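Local coordinates for protein GH86A beta-porphyranase (Bacteroides plebeius, PDB 4AW7) that cleaves the sulfated red-algal polysaccharide porphyran at beta-D-galactose-(1->4)-alpha-L-galactose-6-sulfate linkages, releasing mainly disaccharides, at residues 139-144 with 172-177; 143-148 with 270-275; 213-218 with 224-229; 253-258 with 266-271. One frame throughout, in Å; residues are numbered along the deposited sequence.

Interaction 1: 139-144 with 172-177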
loop_
_atom_site.group_PDB
_atom_site.type_symbol
_atom_site.label_atom_id
_atom_site.label_comp_id
_atom_site.label_asym_id
_atom_site.label_seq_id
_atom_site.Cartn_x
_atom_site.Cartn_y
_atom_site.Cartn_z
ATOM N N GLU A 139 -9.995 -9.155 11.893
ATOM C CA GLU A 139 -9.052 -9.959 11.168
ATOM C C GLU A 139 -7.620 -9.523 11.415
ATOM O O GLU A 139 -6.705 -10.358 11.339
ATOM C CB GLU A 139 -9.370 -9.949 9.653
ATOM C CG GLU A 139 -8.482 -10.851 8.824
ATOM C CD GLU A 139 -8.872 -10.947 7.356
ATOM O OE1 GLU A 139 -9.825 -10.259 6.922
ATOM O OE2 GLU A 139 -8.199 -11.714 6.648
ATOM N N PHE A 140 -7.408 -8.223 11.598
ATOM C CA PHE A 140 -6.065 -7.658 11.795
ATOM C C PHE A 140 -6.029 -6.851 13.065
ATOM O O PHE A 140 -6.894 -6.030 13.329
ATOM C CB PHE A 140 -5.659 -6.742 10.628
ATOM C CG PHE A 140 -5.776 -7.410 9.285
ATOM C CD1 PHE A 140 -4.770 -8.242 8.853
ATOM C CD2 PHE A 140 -6.894 -7.251 8.487
ATOM C CE1 PHE A 140 -4.879 -8.921 7.678
ATOM C CE2 PHE A 140 -7.001 -7.904 7.286
ATOM C CZ PHE A 140 -6.010 -8.764 6.899
ATOM N N PHE A 141 -4.970 -7.060 13.851
ATOM C CA PHE A 141 -4.685 -6.214 15.013
ATOM C C PHE A 141 -3.314 -5.578 14.781
ATOM O O PHE A 141 -2.346 -6.269 14.507
ATOM C CB PHE A 141 -4.709 -7.032 16.304
ATOM C CG PHE A 141 -4.500 -6.217 17.560
ATOM C CD1 PHE A 141 -5.032 -4.944 17.713
ATOM C CD2 PHE A 141 -3.807 -6.748 18.638
ATOM C CE1 PHE A 141 -4.851 -4.219 18.866
ATOM C CE2 PHE A 141 -3.675 -6.018 19.821
ATOM C CZ PHE A 141 -4.184 -4.771 19.932
ATOM N N GLU A 142 -3.284 -4.259 14.920
ATOM C CA GLU A 142 -2.120 -3.406 14.642
ATOM C C GLU A 142 -1.903 -2.601 15.934
ATOM O O GLU A 142 -2.427 -1.497 16.088
ATOM C CB GLU A 142 -2.438 -2.533 13.442
ATOM C CG GLU A 142 -1.295 -1.708 12.894
ATOM C CD GLU A 142 -1.719 -0.843 11.705
ATOM O OE1 GLU A 142 -2.836 -0.291 11.733
ATOM O OE2 GLU A 142 -0.880 -0.720 10.773
ATOM N N PRO A 143 -1.199 -3.206 16.925
ATOM C CA PRO A 143 -1.247 -2.717 18.305
ATOM C C PRO A 143 -1.150 -1.221 18.597
ATOM O O PRO A 143 -1.846 -0.744 19.456
ATOM C CB PRO A 143 -0.096 -3.504 18.925
ATOM C CG PRO A 143 -0.200 -4.851 18.309
ATOM C CD PRO A 143 -0.691 -4.593 16.895
ATOM N N LEU A 144 -0.211 -0.509 17.965
ATOM C CA LEU A 144 -0.052 0.925 18.199
ATOM C C LEU A 144 0.111 1.684 16.900
ATOM O O LEU A 144 1.014 1.376 16.124
ATOM C CB LEU A 144 1.165 1.187 19.094
ATOM C CG LEU A 144 1.217 0.558 20.478
ATOM C CD1 LEU A 144 2.597 0.743 21.093
ATOM C CD2 LEU A 144 0.129 1.222 21.398
ATOM N N ALA A 172 5.758 -7.325 20.130
ATOM C CA ALA A 172 6.249 -8.695 20.111
ATOM C C ALA A 172 5.464 -9.569 21.067
ATOM O O ALA A 172 5.072 -10.686 20.717
ATOM C CB ALA A 172 7.751 -8.743 20.477
ATOM N N SER A 173 5.219 -9.061 22.271
ATOM C CA SER A 173 4.486 -9.811 23.252
ATOM C C SER A 173 3.074 -10.129 22.778
ATOM O O SER A 173 2.529 -11.212 22.984
ATOM C CB SER A 173 4.468 -9.049 24.581
ATOM O OG SER A 173 3.714 -9.784 25.519
ATOM N N ILE A 174 2.445 -9.165 22.134
ATOM C CA ILE A 174 1.078 -9.339 21.643
ATOM C C ILE A 174 1.071 -10.433 20.587
ATOM O O ILE A 174 0.230 -11.345 20.639
ATOM C CB ILE A 174 0.503 -8.013 21.109
ATOM C CG1 ILE A 174 0.233 -7.061 22.284
ATOM C CG2 ILE A 174 -0.765 -8.286 20.262
ATOM C CD1 ILE A 174 0.018 -5.626 21.903
ATOM N N GLY A 175 1.972 -10.343 19.610
ATOM C CA GLY A 175 2.035 -11.381 18.567
ATOM C C GLY A 175 2.281 -12.761 19.174
ATOM O O GLY A 175 1.629 -13.737 18.814
ATOM N N LYS A 176 3.210 -12.844 20.114
ATOM C CA LYS A 176 3.533 -14.122 20.722
ATOM C C LYS A 176 2.325 -14.715 21.421
ATOM O O LYS A 176 1.990 -15.925 21.241
ATOM C CB LYS A 176 4.672 -13.957 21.715
ATOM C CG LYS A 176 5.127 -15.291 22.283
ATOM C CD LYS A 176 6.255 -15.087 23.295
ATOM C CE LYS A 176 5.733 -14.440 24.587
ATOM N NZ LYS A 176 6.750 -14.365 25.696
ATOM N N HIS A 177 1.644 -13.909 22.211
ATOM C CA HIS A 177 0.513 -14.420 22.983
ATOM C C HIS A 177 -0.685 -14.792 22.113
ATOM O O HIS A 177 -1.325 -15.820 22.326
ATOM C CB HIS A 177 0.097 -13.433 24.056
ATOM C CG HIS A 177 1.025 -13.384 25.237
ATOM N ND1 HIS A 177 2.165 -12.615 25.272
ATOM C CD2 HIS A 177 0.934 -13.976 26.450
ATOM C CE1 HIS A 177 2.747 -12.751 26.452
ATOM N NE2 HIS A 177 2.014 -13.565 27.192
#

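Interaction 2: 143-148 with 270-275. With GLA (alpha-D-galactopyranose), chain B; GAL (beta-D-galactopyranose), chain D.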
loop_
_atom_site.group_PDB
_atom_site.type_symbol
_atom_site.label_atom_id
_atom_site.label_comp_id
_atom_site.label_asym_id
_atom_site.label_seq_id
_atom_site.Cartn_x
_atom_site.Cartn_y
_atom_site.Cartn_z
ATOM N N PRO A 143 -1.199 -3.206 16.925
ATOM C CA PRO A 143 -1.247 -2.717 18.305
ATOM C C PRO A 143 -1.150 -1.221 18.597
ATOM O O PRO A 143 -1.846 -0.744 19.456
ATOM C CB PRO A 143 -0.096 -3.504 18.925
ATOM C CG PRO A 143 -0.200 -4.851 18.309
ATOM C CD PRO A 143 -0.691 -4.593 16.895
ATOM N N LEU A 144 -0.211 -0.509 17.965
ATOM C CA LEU A 144 -0.052 0.925 18.199
ATOM C C LEU A 144 0.111 1.684 16.900
ATOM O O LEU A 144 1.014 1.376 16.124
ATOM C CB LEU A 144 1.165 1.187 19.094
ATOM C CG LEU A 144 1.217 0.558 20.478
ATOM C CD1 LEU A 144 2.597 0.743 21.093
ATOM C CD2 LEU A 144 0.129 1.222 21.398
ATOM N N ASN A 145 -0.719 2.669 16.694
ATOM C CA ASN A 145 -0.631 3.504 15.509
ATOM C C ASN A 145 0.515 4.496 15.628
ATOM O O ASN A 145 0.671 5.145 16.674
ATOM C CB ASN A 145 -1.919 4.278 15.360
ATOM C CG ASN A 145 -1.937 5.109 14.092
ATOM O OD1 ASN A 145 -1.715 4.579 12.990
ATOM N ND2 ASN A 145 -2.199 6.412 14.226
ATOM N N GLU A 146 1.293 4.649 14.551
ATOM C CA GLU A 146 2.415 5.601 14.457
ATOM C C GLU A 146 3.162 5.800 15.782
ATOM O O GLU A 146 3.295 6.904 16.303
ATOM C CB GLU A 146 1.944 6.896 13.846
ATOM C CG GLU A 146 1.317 6.637 12.475
ATOM C CD GLU A 146 1.041 7.877 11.718
ATOM O OE1 GLU A 146 1.104 8.976 12.292
ATOM O OE2 GLU A 146 0.728 7.747 10.510
ATOM N N PRO A 147 3.721 4.694 16.292
ATOM C CA PRO A 147 4.222 4.770 17.657
ATOM C C PRO A 147 5.493 5.578 17.821
ATOM O O PRO A 147 5.616 6.310 18.803
ATOM C CB PRO A 147 4.479 3.291 18.023
ATOM C CG PRO A 147 4.698 2.590 16.689
ATOM C CD PRO A 147 3.768 3.319 15.759
ATOM N N PHE A 148 6.453 5.385 16.920
ATOM C CA PHE A 148 7.782 5.928 17.161
ATOM C C PHE A 148 7.816 7.455 17.085
ATOM O O PHE A 148 8.608 8.087 17.791
ATOM C CB PHE A 148 8.785 5.359 16.158
ATOM C CG PHE A 148 8.986 3.856 16.183
ATOM C CD1 PHE A 148 8.716 3.106 17.318
ATOM C CD2 PHE A 148 9.432 3.193 15.073
ATOM C CE1 PHE A 148 8.940 1.773 17.340
ATOM C CE2 PHE A 148 9.637 1.850 15.064
ATOM C CZ PHE A 148 9.400 1.115 16.200
ATOM N N ILE A 270 -1.050 -1.814 4.125
ATOM C CA ILE A 270 -0.958 -0.373 3.995
ATOM C C ILE A 270 -2.166 0.193 4.712
ATOM O O ILE A 270 -3.245 0.341 4.147
ATOM C CB ILE A 270 -0.834 0.110 2.526
ATOM C CG1 ILE A 270 0.241 -0.676 1.782
ATOM C CG2 ILE A 270 -0.634 1.618 2.475
ATOM C CD1 ILE A 270 1.652 -0.633 2.468
ATOM N N SER A 271 -1.999 0.407 6.016
ATOM C CA SER A 271 -3.160 0.683 6.855
ATOM C C SER A 271 -3.735 2.089 6.709
ATOM O O SER A 271 -4.841 2.345 7.169
ATOM C CB SER A 271 -2.870 0.309 8.324
ATOM O OG SER A 271 -1.676 0.913 8.758
ATOM N N GLU A 272 -2.984 2.985 6.040
ATOM C CA GLU A 272 -3.479 4.271 5.549
ATOM C C GLU A 272 -2.697 4.638 4.297
ATOM O O GLU A 272 -1.487 4.516 4.285
ATOM C CB GLU A 272 -3.257 5.425 6.528
ATOM C CG GLU A 272 -3.816 5.229 7.944
ATOM C CD GLU A 272 -3.406 6.331 8.889
ATOM O OE1 GLU A 272 -2.999 7.423 8.437
ATOM O OE2 GLU A 272 -3.470 6.127 10.112
ATOM N N PHE A 273 -3.376 5.096 3.260
ATOM C CA PHE A 273 -2.699 5.751 2.144
ATOM C C PHE A 273 -3.529 6.915 1.618
ATOM O O PHE A 273 -4.751 6.839 1.554
ATOM C CB PHE A 273 -2.248 4.812 1.032
ATOM C CG PHE A 273 -3.330 4.133 0.220
ATOM C CD1 PHE A 273 -3.924 2.930 0.647
ATOM C CD2 PHE A 273 -3.732 4.649 -1.013
ATOM C CE1 PHE A 273 -4.837 2.269 -0.142
ATOM C CE2 PHE A 273 -4.637 3.959 -1.805
ATOM C CZ PHE A 273 -5.197 2.793 -1.383
ATOM N N GLY A 274 -2.870 7.990 1.230
ATOM C CA GLY A 274 -3.586 9.132 0.722
ATOM C C GLY A 274 -2.706 10.346 0.539
ATOM O O GLY A 274 -1.513 10.236 0.245
ATOM N N GLY A 275 -3.306 11.519 0.760
ATOM C CA GLY A 275 -2.628 12.788 0.616
ATOM C C GLY A 275 -2.865 13.649 1.833
ATOM O O GLY A 275 -3.913 13.541 2.504
HETATM C C1 GLA B . -1.385 9.384 10.205
HETATM C C2 GLA B . -2.419 9.246 11.338
HETATM C C3 GLA B . -3.782 9.752 10.902
HETATM C C4 GLA B . -3.696 11.079 10.191
HETATM C C5 GLA B . -2.696 10.970 9.026
HETATM C C6 GLA B . -2.823 12.231 8.096
HETATM O O1 GLA B . -1.421 8.434 9.227
HETATM O O2 GLA B . -2.465 7.857 11.798
HETATM O O3 GLA B . -4.619 9.996 12.000
HETATM O O4 GLA B . -3.286 12.107 11.114
HETATM O O5 GLA B . -1.369 10.695 9.670
HETATM O O6 GLA B . -3.821 11.921 7.026
HETATM C C1 GAL D . -1.385 9.384 10.205
HETATM C C2 GAL D . -2.419 9.246 11.338
HETATM C C3 GAL D . -3.782 9.752 10.902
HETATM C C4 GAL D . -3.696 11.079 10.191
HETATM C C5 GAL D . -2.696 10.970 9.026
HETATM C C6 GAL D . -2.823 12.231 8.096
HETATM O O1 GAL D . -0.079 8.917 10.732
HETATM O O2 GAL D . -2.465 7.857 11.798
HETATM O O3 GAL D . -4.619 9.996 12.000
HETATM O O4 GAL D . -3.286 12.107 11.114
HETATM O O5 GAL D . -1.369 10.695 9.670
HETATM O O6 GAL D . -3.821 11.921 7.026
#

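Interaction 3: 213-218 with 224-229. With GLA (alpha-D-galactopyranose), chain B.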
loop_
_atom_site.group_PDB
_atom_site.type_symbol
_atom_site.label_atom_id
_atom_site.label_comp_id
_atom_site.label_asym_id
_atom_site.label_seq_id
_atom_site.Cartn_x
_atom_site.Cartn_y
_atom_site.Cartn_z
ATOM N N LYS A 213 14.134 -1.736 10.614
ATOM C CA LYS A 213 15.009 -2.915 10.781
ATOM C C LYS A 213 14.918 -3.443 12.192
ATOM O O LYS A 213 14.791 -4.660 12.407
ATOM C CB LYS A 213 16.449 -2.588 10.450
ATOM C CG LYS A 213 17.307 -3.818 10.385
ATOM C CD LYS A 213 18.804 -3.514 10.159
ATOM C CE LYS A 213 19.676 -4.736 10.300
ATOM N NZ LYS A 213 19.794 -5.100 11.718
ATOM N N MET A 214 14.966 -2.523 13.165
ATOM C CA MET A 214 14.882 -2.914 14.557
ATOM C C MET A 214 13.557 -3.608 14.849
ATOM O O MET A 214 13.525 -4.634 15.533
ATOM C CB MET A 214 15.101 -1.690 15.444
ATOM C CG MET A 214 15.102 -1.982 16.956
ATOM S SD MET A 214 13.497 -1.954 17.730
ATOM C CE MET A 214 13.250 -0.163 17.861
ATOM N N PHE A 215 12.458 -3.094 14.286
ATOM C CA PHE A 215 11.164 -3.743 14.444
ATOM C C PHE A 215 11.152 -5.148 13.887
ATOM O O PHE A 215 10.700 -6.103 14.555
ATOM C CB PHE A 215 10.054 -2.896 13.799
ATOM C CG PHE A 215 8.700 -3.465 14.011
ATOM C CD1 PHE A 215 8.059 -3.312 15.221
ATOM C CD2 PHE A 215 8.055 -4.207 13.012
ATOM C CE1 PHE A 215 6.836 -3.906 15.461
ATOM C CE2 PHE A 215 6.828 -4.792 13.257
ATOM C CZ PHE A 215 6.222 -4.645 14.490
ATOM N N ILE A 216 11.641 -5.301 12.662
ATOM C CA ILE A 216 11.697 -6.607 12.049
ATOM C C ILE A 216 12.559 -7.564 12.875
ATOM O O ILE A 216 12.185 -8.720 13.091
ATOM C CB ILE A 216 12.142 -6.531 10.578
ATOM C CG1 ILE A 216 11.078 -5.779 9.752
ATOM C CG2 ILE A 216 12.380 -7.919 10.000
ATOM C CD1 ILE A 216 11.497 -5.435 8.332
ATOM N N ASP A 217 13.698 -7.090 13.362
ATOM C CA ASP A 217 14.597 -7.944 14.148
ATOM C C ASP A 217 14.001 -8.347 15.489
ATOM O O ASP A 217 14.134 -9.483 15.919
ATOM C CB ASP A 217 15.926 -7.203 14.378
ATOM C CG ASP A 217 16.769 -7.096 13.141
ATOM O OD1 ASP A 217 16.592 -7.906 12.182
ATOM O OD2 ASP A 217 17.669 -6.221 13.136
ATOM N N ARG A 218 13.358 -7.428 16.176
ATOM C CA ARG A 218 12.989 -7.592 17.571
ATOM C C ARG A 218 11.546 -8.077 17.765
ATOM O O ARG A 218 11.255 -8.789 18.708
ATOM C CB ARG A 218 13.233 -6.276 18.319
ATOM C CG ARG A 218 13.066 -6.249 19.810
ATOM C CD ARG A 218 13.735 -4.986 20.360
ATOM N NE ARG A 218 13.543 -4.879 21.793
ATOM C CZ ARG A 218 14.453 -4.409 22.637
ATOM N NH1 ARG A 218 15.636 -3.990 22.199
ATOM N NH2 ARG A 218 14.167 -4.342 23.931
ATOM N N ASP A 224 2.572 -11.376 11.730
ATOM C CA ASP A 224 2.133 -11.952 10.464
ATOM C C ASP A 224 2.476 -11.087 9.261
ATOM O O ASP A 224 2.652 -11.585 8.143
ATOM C CB ASP A 224 0.651 -12.223 10.533
ATOM C CG ASP A 224 0.317 -13.219 11.612
ATOM O OD1 ASP A 224 0.750 -14.380 11.441
ATOM O OD2 ASP A 224 -0.317 -12.867 12.605
ATOM N N GLY A 225 2.587 -9.770 9.462
ATOM C CA GLY A 225 2.944 -8.857 8.378
ATOM C C GLY A 225 3.354 -7.503 8.868
ATOM O O GLY A 225 3.317 -7.247 10.060
ATOM N N PHE A 226 3.795 -6.698 7.913
ATOM C CA PHE A 226 4.394 -5.391 8.221
ATOM C C PHE A 226 3.557 -4.304 7.618
ATOM O O PHE A 226 3.142 -4.387 6.463
ATOM C CB PHE A 226 5.842 -5.342 7.728
ATOM C CG PHE A 226 6.691 -6.401 8.397
ATOM C CD1 PHE A 226 6.913 -6.345 9.767
ATOM C CD2 PHE A 226 7.239 -7.442 7.685
ATOM C CE1 PHE A 226 7.643 -7.333 10.410
ATOM C CE2 PHE A 226 7.967 -8.443 8.334
ATOM C CZ PHE A 226 8.166 -8.378 9.693
ATOM N N SER A 227 3.330 -3.249 8.399
ATOM C CA SER A 227 2.438 -2.176 8.015
ATOM C C SER A 227 3.105 -0.812 8.029
ATOM O O SER A 227 3.890 -0.484 8.917
ATOM C CB SER A 227 1.191 -2.176 8.890
ATOM O OG SER A 227 1.441 -1.879 10.239
ATOM N N VAL A 228 2.739 -0.019 7.020
ATOM C CA VAL A 228 3.213 1.320 6.818
ATOM C C VAL A 228 2.069 2.187 6.305
ATOM O O VAL A 228 1.091 1.697 5.755
ATOM C CB VAL A 228 4.409 1.390 5.879
ATOM C CG1 VAL A 228 5.580 0.449 6.289
ATOM C CG2 VAL A 228 3.994 1.175 4.531
ATOM N N HIS A 229 2.229 3.492 6.481
ATOM C CA HIS A 229 1.340 4.506 5.938
ATOM C C HIS A 229 2.040 5.215 4.796
ATOM O O HIS A 229 3.244 5.531 4.907
ATOM C CB HIS A 229 0.989 5.514 7.024
ATOM C CG HIS A 229 0.242 4.906 8.166
ATOM N ND1 HIS A 229 0.022 5.560 9.364
ATOM C CD2 HIS A 229 -0.318 3.680 8.284
ATOM C CE1 HIS A 229 -0.690 4.746 10.138
ATOM N NE2 HIS A 229 -0.899 3.609 9.511
HETATM C C1 GLA B . -1.385 9.384 10.205
HETATM C C2 GLA B . -2.419 9.246 11.338
HETATM C C3 GLA B . -3.782 9.752 10.902
HETATM C C4 GLA B . -3.696 11.079 10.191
HETATM C C5 GLA B . -2.696 10.970 9.026
HETATM C C6 GLA B . -2.823 12.231 8.096
HETATM O O1 GLA B . -1.421 8.434 9.227
HETATM O O2 GLA B . -2.465 7.857 11.798
HETATM O O3 GLA B . -4.619 9.996 12.000
HETATM O O4 GLA B . -3.286 12.107 11.114
HETATM O O5 GLA B . -1.369 10.695 9.670
HETATM O O6 GLA B . -3.821 11.921 7.026
#

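Interaction 4: 253-258 with 266-271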
loop_
_atom_site.group_PDB
_atom_site.type_symbol
_atom_site.label_atom_id
_atom_site.label_comp_id
_atom_site.label_asym_id
_atom_site.label_seq_id
_atom_site.Cartn_x
_atom_site.Cartn_y
_atom_site.Cartn_z
ATOM N N MET A 253 12.027 -2.396 0.296
ATOM C CA MET A 253 13.035 -2.621 1.336
ATOM C C MET A 253 12.546 -3.553 2.423
ATOM O O MET A 253 13.285 -4.389 2.938
ATOM C CB MET A 253 13.536 -1.332 1.936
ATOM C CG MET A 253 14.864 -1.482 2.657
ATOM S SD MET A 253 15.614 0.142 3.005
ATOM C CE MET A 253 17.247 -0.402 3.569
ATOM N N VAL A 254 11.279 -3.358 2.803
ATOM C CA VAL A 254 10.644 -4.251 3.806
ATOM C C VAL A 254 10.676 -5.700 3.306
ATOM O O VAL A 254 11.051 -6.606 4.037
ATOM C CB VAL A 254 9.241 -3.771 4.185
ATOM C CG1 VAL A 254 8.536 -4.753 5.097
ATOM C CG2 VAL A 254 9.290 -2.383 4.789
ATOM N N GLU A 255 10.258 -5.905 2.058
ATOM C CA GLU A 255 10.262 -7.258 1.487
ATOM C C GLU A 255 11.673 -7.835 1.430
ATOM O O GLU A 255 11.901 -9.006 1.770
ATOM C CB GLU A 255 9.663 -7.229 0.073
ATOM C CG GLU A 255 8.194 -6.905 0.017
ATOM C CD GLU A 255 7.620 -6.854 -1.409
ATOM O OE1 GLU A 255 8.336 -7.226 -2.368
ATOM O OE2 GLU A 255 6.416 -6.504 -1.626
ATOM N N ALA A 256 12.617 -7.027 0.943
ATOM C CA ALA A 256 13.987 -7.490 0.752
ATOM C C ALA A 256 14.618 -7.902 2.072
ATOM O O ALA A 256 15.284 -8.956 2.132
ATOM C CB ALA A 256 14.797 -6.387 0.076
ATOM N N TYR A 257 14.402 -7.136 3.145
ATOM C CA TYR A 257 14.965 -7.528 4.435
ATOM C C TYR A 257 14.227 -8.702 5.046
ATOM O O TYR A 257 14.856 -9.589 5.635
ATOM C CB TYR A 257 15.049 -6.346 5.381
ATOM C CG TYR A 257 15.825 -6.658 6.630
ATOM C CD1 TYR A 257 17.154 -7.022 6.552
ATOM C CD2 TYR A 257 15.223 -6.615 7.876
ATOM C CE1 TYR A 257 17.869 -7.352 7.687
ATOM C CE2 TYR A 257 15.918 -6.923 9.037
ATOM C CZ TYR A 257 17.240 -7.317 8.934
ATOM O OH TYR A 257 17.988 -7.624 10.078
ATOM N N SER A 258 12.912 -8.752 4.878
ATOM C CA SER A 258 12.168 -9.895 5.358
ATOM C C SER A 258 12.660 -11.193 4.712
ATOM O O SER A 258 12.808 -12.186 5.394
ATOM C CB SER A 258 10.681 -9.727 5.112
ATOM O OG SER A 258 10.173 -8.616 5.811
ATOM N N LYS A 266 7.175 -11.521 4.197
ATOM C CA LYS A 266 5.886 -11.552 4.892
ATOM C C LYS A 266 4.976 -10.504 4.262
ATOM O O LYS A 266 5.440 -9.479 3.744
ATOM C CB LYS A 266 6.022 -11.263 6.388
ATOM C CG LYS A 266 6.871 -12.299 7.106
ATOM C CD LYS A 266 6.735 -12.230 8.629
ATOM C CE LYS A 266 7.538 -13.312 9.356
ATOM N NZ LYS A 266 7.180 -13.476 10.798
ATOM N N PRO A 267 3.665 -10.737 4.331
ATOM C CA PRO A 267 2.756 -9.791 3.700
ATOM C C PRO A 267 2.832 -8.386 4.289
ATOM O O PRO A 267 3.139 -8.197 5.462
ATOM C CB PRO A 267 1.384 -10.422 3.911
ATOM C CG PRO A 267 1.681 -11.887 3.949
ATOM C CD PRO A 267 2.943 -11.926 4.771
ATOM N N LEU A 268 2.499 -7.426 3.455
ATOM C CA LEU A 268 2.364 -6.035 3.808
ATOM C C LEU A 268 0.940 -5.658 4.100
ATOM O O LEU A 268 -0.003 -6.256 3.602
ATOM C CB LEU A 268 2.877 -5.184 2.646
ATOM C CG LEU A 268 4.257 -5.514 2.159
ATOM C CD1 LEU A 268 4.524 -4.721 0.840
ATOM C CD2 LEU A 268 5.351 -5.312 3.183
ATOM N N ALA A 269 0.765 -4.609 4.893
ATOM C CA ALA A 269 -0.544 -3.993 5.089
ATOM C C ALA A 269 -0.357 -2.492 5.038
ATOM O O ALA A 269 0.484 -1.948 5.775
ATOM C CB ALA A 269 -1.153 -4.428 6.420
ATOM N N ILE A 270 -1.050 -1.814 4.125
ATOM C CA ILE A 270 -0.958 -0.373 3.995
ATOM C C ILE A 270 -2.166 0.193 4.712
ATOM O O ILE A 270 -3.245 0.341 4.147
ATOM C CB ILE A 270 -0.834 0.110 2.526
ATOM C CG1 ILE A 270 0.241 -0.676 1.782
ATOM C CG2 ILE A 270 -0.634 1.618 2.475
ATOM C CD1 ILE A 270 1.652 -0.633 2.468
ATOM N N SER A 271 -1.999 0.407 6.016
ATOM C CA SER A 271 -3.160 0.683 6.855
ATOM C C SER A 271 -3.735 2.089 6.709
ATOM O O SER A 271 -4.841 2.345 7.169
ATOM C CB SER A 271 -2.870 0.309 8.324
ATOM O OG SER A 271 -1.676 0.913 8.758
#

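Interaction 1: 139-144 with 172-177
Ile174 meets Phe141 and Pro143 with two different branches, and the contact between 139-144 and 172-177 is purely apolar. Its CG2 methyl lies 3.7 Å from Phe141 CE2, approaching the ring obliquely, and CD2 of the same ring is almost as close. Phe141 CG stands anti to the backbone N (chi1 -177°), which sends the phenyl group out toward the helix, and the two side chains cross at about a right angle. The other branch runs past Pro143 in the opposite sense, so that Ile174 CD1 is 3.7 Å from Pro143 CB and equally near CG. In the (beta/alpha)8 barrel this is a strand meeting the helix that follows it: 136-142 supplies Phe141 and the start of the next loop supplies Pro143, while helix 160-179 covers them from outside. Glu142, between these two residues, reaches the barrel interior and forms a salt bridge with Arg69. Within the helix, His177 ND1 donates to Ser173 O at 2.7 Å, with the acceptor close to the imidazole plane; Ser173 O also accepts the helical bond from His177 N.

Interaction 2: 143-148 with 270-275
Asn145 and Glu272 converge on one hydroxyl of the bound galactose, at the mouth of a (beta/alpha)8 barrel with the carboxylate placement of the 4/7 superfamily: an acid just after strand 136-142 and another on strand 268-276. Asn145 ND2 donates an almost straight bond (170°) to the sugar O2 at 2.8 Å, and Glu272 OE2 lies 2.6 Å from this same O2, which both modelled anomers share. Glu146, the inferred proton donor, faces Glu272, the inferred nucleophile; the gap of 4.3 Å between Glu146 OE2 and Glu272 OE1 is tentative, because Glu146 has two conformers. The modelled approaches of both carboxylates to the anomeric O1 are too short to interpret. Glu272 has CG beside its backbone N (chi1 -55°) and a chain extended beyond CG, and its carboxylate ends beside O2. Further out, Arg69 bridges the segments: its guanidinium forms a salt bridge with Glu272 OE2 and a hydrogen bond to Asn145 OD1, holding together two oxygens that are 3.7 Å apart. Tyr231, part of the pocket that tolerates methyl-galactose at subsite -1, hydrogen-bonds Glu272 OE1, and in the conformer described Glu146 OE2 is hydrogen-bonded to His229 ND1. One residue before Glu272, Ser271 OG is hydrogen-bonded to Glu142 OE2.

Interaction 3: 213-218 with 224-229
Phe226 leaves strand 225-233 pointing at helix 212-219, and its ring is met there by both Phe215 and Ile216. From CB the side chain turns so that CG is anti to the carbonyl carbon (chi1 -61°), and the first ring atom to touch the helix is Phe226 CD1, 3.8 Å from Phe215 CE2. The two rings meet edge to edge here, each contact atom lying near the plane of the other ring. Next along, Phe226 CE1 is shared, with Phe215 CE2 at its rim and Ile216 CG1 3.8 Å away over the face. That methylene makes a CH-pi contact, 4.0 Å from the Phe226 centroid and 20° off the ring normal, and it also reaches CZ at the tip. The pairing joins helix 212-219 to strand 225-233, the sixth of the (beta/alpha)8 barrel, which follows it after a short loop. Ser258 of helix 245-262 also packs on Phe226. On the face turned to helix 245-262, Lys213 NZ bridges to the syn lone pair of Asp217 OD2 at 2.8 Å, while Asp217 OD1 forms a salt bridge with Lys261 NZ and a hydrogen bond with Tyr257 OH. At the far end of 224-229, His229 extends into the galactose pocket.

Interaction 4: 253-258 with 266-271
Lys266 opens the contact with its backbone: Lys266 N lies 4.0 Å from Ser258 CB, where the loop entering the strand passes closest to the helix. Its long side chain leads off elsewhere, NZ being hydrogen-bonded to the carbonyl oxygens of Gly220 and Met223. In one of two conformers, Ser258 turns its hydroxyl back along the helix, OG donating to Val254 O at 2.8 Å. Two residues after Lys266, Leu268 carries the main packing with a forked tip. With CG beside the backbone N (chi1 -53°), the fork faces the helix: Leu268 CD2 sits 3.8 Å from Val254 CG1, the two side chains sliding past each other in opposite directions, and Leu268 CD1 is 3.6 Å from Glu255 OE2. The extended Glu255 chain crosses Leu268 at about a right angle, with OE2 in a salt bridge with Arg307 and OE1 in a hydrogen bond with Tyr477 OH. From Leu268 onward the segment runs as a parallel barrel strand between 225-233 and 311-316, with helix 245-262 packed outside; Tyr477, on strand 469-484, ties that helix to the beta-rich part of the chain.

Overall arrangement
All four contacts join parts of one (beta/alpha)8 barrel. Interactions 1, 3 and 4 pack helices on the outside of its strands, whereas interaction 2 lies at the sugar-binding end. Interactions 1 and 2 share Pro143 and Leu144, so the chain passes directly from helix packing to the loop carrying Glu146, the probable proton donor. Glu142 of interaction 1 links strands across the interior, its OE2 lying 2.6 Å from Ser227 OG. Interactions 3 and 4, with centres about 7 Å apart, sit on adjacent strands joined by Phe226 O and Ala269 N at 2.9 Å. Strand 225-233 continues to the active site of interaction 2, where His229 ND1 is 2.6 Å from OE2 of the modelled Glu146 conformer.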